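Local coordinates for DUF4627 domain-containing protein (Bacteroides thetaiotaomicron, PDB 3SEE) that is of unknown function but probably binds sugars through a galactose-binding-domain-like fold, at residues I113-E118 / N127-M132. Numbering follows the deposited sequence.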
loop_
_atom_site.group_PDB
_atom_site.type_symbol
_atom_site.label_atom_id
_atom_site.label_comp_id
_atom_site.label_asym_id
_atom_site.label_seq_id
_atom_site.Cartn_x
_atom_site.Cartn_y
_atom_site.Cartn_z
ATOM N N ILE A 113 -4.166 2.950 0.447
ATOM C CA ILE A 113 -5.172 2.584 -0.549
ATOM C C ILE A 113 -5.637 3.891 -1.184
ATOM O O ILE A 113 -6.215 4.752 -0.518
ATOM C CB ILE A 113 -6.354 1.801 0.067
ATOM C CG1 ILE A 113 -5.871 0.637 0.950
ATOM C CG2 ILE A 113 -7.268 1.279 -1.069
ATOM C CD1 ILE A 113 -7.011 -0.186 1.600
ATOM N N LYS A 114 -5.339 4.049 -2.474
ATOM C CA LYS A 114 -5.427 5.328 -3.171
ATOM C C LYS A 114 -6.334 5.241 -4.392
ATOM O O LYS A 114 -6.405 4.232 -5.078
ATOM C CB LYS A 114 -4.022 5.812 -3.594
ATOM C CG LYS A 114 -3.976 7.247 -4.079
ATOM C CD LYS A 114 -2.550 7.686 -4.360
ATOM C CE LYS A 114 -2.441 9.151 -4.735
ATOM N NZ LYS A 114 -3.099 9.458 -6.042
ATOM N N GLN A 115 -6.970 6.361 -4.699
ATOM C CA GLN A 115 -7.718 6.533 -5.932
ATOM C C GLN A 115 -6.814 6.379 -7.160
ATOM O O GLN A 115 -5.744 6.973 -7.231
ATOM C CB GLN A 115 -8.355 7.907 -5.915
ATOM C CG GLN A 115 -9.203 8.224 -7.149
ATOM C CD GLN A 115 -10.079 9.449 -6.964
ATOM O OE1 GLN A 115 -10.442 9.776 -5.830
ATOM N NE2 GLN A 115 -10.469 10.100 -8.066
ATOM N N THR A 116 -7.269 5.608 -8.157
ATOM C CA THR A 116 -6.444 5.357 -9.334
ATOM C C THR A 116 -6.309 6.576 -10.244
ATOM O O THR A 116 -5.182 6.956 -10.605
ATOM C CB THR A 116 -6.977 4.173 -10.130
ATOM O OG1 THR A 116 -7.131 3.063 -9.239
ATOM C CG2 THR A 116 -6.052 3.798 -11.281
ATOM N N ASN A 117 -7.459 7.148 -10.611
ATOM C CA ASN A 117 -7.504 8.224 -11.594
ATOM C C ASN A 117 -8.005 9.499 -10.932
ATOM O O ASN A 117 -9.193 9.643 -10.676
ATOM C CB ASN A 117 -8.372 7.819 -12.792
ATOM C CG ASN A 117 -7.665 6.839 -13.702
ATOM O OD1 ASN A 117 -6.469 6.996 -13.939
ATOM N ND2 ASN A 117 -8.380 5.843 -14.224
ATOM N N GLU A 118 -7.058 10.375 -10.602
ATOM C CA GLU A 118 -7.315 11.603 -9.854
ATOM C C GLU A 118 -7.595 12.768 -10.773
ATOM O O GLU A 118 -7.076 12.841 -11.875
ATOM C CB GLU A 118 -6.083 11.963 -9.022
ATOM C CG GLU A 118 -5.666 10.872 -8.015
ATOM C CD GLU A 118 -6.258 10.998 -6.631
ATOM O OE1 GLU A 118 -7.258 11.716 -6.412
ATOM O OE2 GLU A 118 -5.704 10.298 -5.735
ATOM N N ASN A 127 -4.863 15.861 -7.432
ATOM C CA ASN A 127 -5.323 15.424 -6.114
ATOM C C ASN A 127 -4.651 14.112 -5.710
ATOM O O ASN A 127 -4.227 13.333 -6.566
ATOM C CB ASN A 127 -6.828 15.172 -6.122
ATOM C CG ASN A 127 -7.659 16.420 -6.294
ATOM O OD1 ASN A 127 -7.251 17.545 -5.974
ATOM N ND2 ASN A 127 -8.879 16.206 -6.758
ATOM N N THR A 128 -4.591 13.904 -4.404
ATOM C CA THR A 128 -4.126 12.638 -3.826
ATOM C C THR A 128 -5.172 12.220 -2.795
ATOM O O THR A 128 -5.239 12.780 -1.704
ATOM C CB THR A 128 -2.739 12.773 -3.177
ATOM O OG1 THR A 128 -2.795 13.764 -2.141
ATOM C CG2 THR A 128 -1.658 13.175 -4.179
ATOM N N THR A 129 -5.999 11.251 -3.173
ATOM C CA THR A 129 -7.165 10.841 -2.397
ATOM C C THR A 129 -6.984 9.428 -1.875
ATOM O O THR A 129 -6.746 8.517 -2.663
ATOM C CB THR A 129 -8.432 10.875 -3.283
ATOM O OG1 THR A 129 -8.487 12.121 -4.003
ATOM C CG2 THR A 129 -9.682 10.690 -2.475
ATOM N N PHE A 130 -7.074 9.249 -0.566
ATOM C CA PHE A 130 -6.789 7.968 0.081
ATOM C C PHE A 130 -7.934 7.598 1.022
ATOM O O PHE A 130 -8.469 8.483 1.681
ATOM C CB PHE A 130 -5.529 8.048 0.942
ATOM C CG PHE A 130 -4.285 8.513 0.243
ATOM C CD1 PHE A 130 -3.997 9.864 0.093
ATOM C CD2 PHE A 130 -3.354 7.597 -0.211
ATOM C CE1 PHE A 130 -2.801 10.279 -0.479
ATOM C CE2 PHE A 130 -2.167 8.012 -0.780
ATOM C CZ PHE A 130 -1.910 9.335 -0.925
ATOM N N PHE A 131 -8.210 6.311 1.198
ATOM C CA PHE A 131 -9.053 5.919 2.323
ATOM C C PHE A 131 -8.317 6.127 3.654
ATOM O O PHE A 131 -7.099 5.950 3.743
ATOM C CB PHE A 131 -9.482 4.478 2.198
ATOM C CG PHE A 131 -10.390 4.221 1.034
ATOM C CD1 PHE A 131 -11.594 4.885 0.922
ATOM C CD2 PHE A 131 -10.047 3.321 0.033
ATOM C CE1 PHE A 131 -12.437 4.637 -0.157
ATOM C CE2 PHE A 131 -10.874 3.082 -1.047
ATOM C CZ PHE A 131 -12.075 3.733 -1.136
HETATM N N MSE A 132 -9.054 6.535 4.672
HETATM C CA MSE A 132 -8.474 6.824 5.969
HETATM C C MSE A 132 -8.225 5.556 6.766
HETATM O O MSE A 132 -9.110 4.724 6.935
HETATM C CB MSE A 132 -9.423 7.724 6.745
HETATM C CG MSE A 132 -8.772 8.314 8.010
HETATM SE SE MSE A 132 -10.060 9.220 9.152
HETATM C CE MSE A 132 -10.609 7.695 10.222
HETATM O O HOH W 1 -4.770 4.975 2.438
HETATM O O HOH W 2 -2.139 11.760 -7.430
HETATM O O HOH W 3 -9.239 13.320 -7.549
#
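Glu118 and Thr129 illustrate how a carboxylate can grip a backbone just beyond the end of a strand pairing. Both Glu118 oxygens are used: OE1 takes the hydroxyl of Thr129 on its syn lone pair (OG1 to OE1 2.7 Å), while OE2 accepts the N-H of Thr129 from the syn side, tilted 24° out of the carboxylate plane. A bend at chi2 (-92°) places Glu118 CD 3.1 Å from Asn127 O. On the anti side of OE2 comes Lys114 NZ, a salt bridge of 2.8 Å, so that this oxygen holds two donors. Replacing Glu118 by an alanine would probably leave the ammonium of Lys114 without its carboxylate mate and the hydroxyl and N-H of Thr129 without this acceptor.

The backbone pairing is short. Phe131 N donates to Ile113 O, and Gln115 N gives an almost straight bond to Thr129 O (3.0 Å), making a single antiparallel bridge centred on Lys114 and Phe130. Through it the end of strand 108-115, paired in its own sheet with strand 199-204, meets strand 130-133, linking the two sheets of a galactose-binding-domain-like beta fold.

Apolar contacts flank this bridge. Lys114 CG lies over one face of the Phe130 ring, 4.2 Å from its centroid in a CH-pi contact, and CD and CE continue past CE2 and CZ before chi4 (-66°) turns NZ from the extended line. Ile113 CG2 instead meets Phe131 at the ring edge, 3.6 Å from CD2.

Water extends the polar network: one molecule joins Lys114 NZ to Asn127 O, another Glu118 OE1 to Asn127 ND2. With these donors around it, the carboxylate is likely to stay ionised; the Thr129 bonds join the two segments, while the lysine charge braces it from its own side.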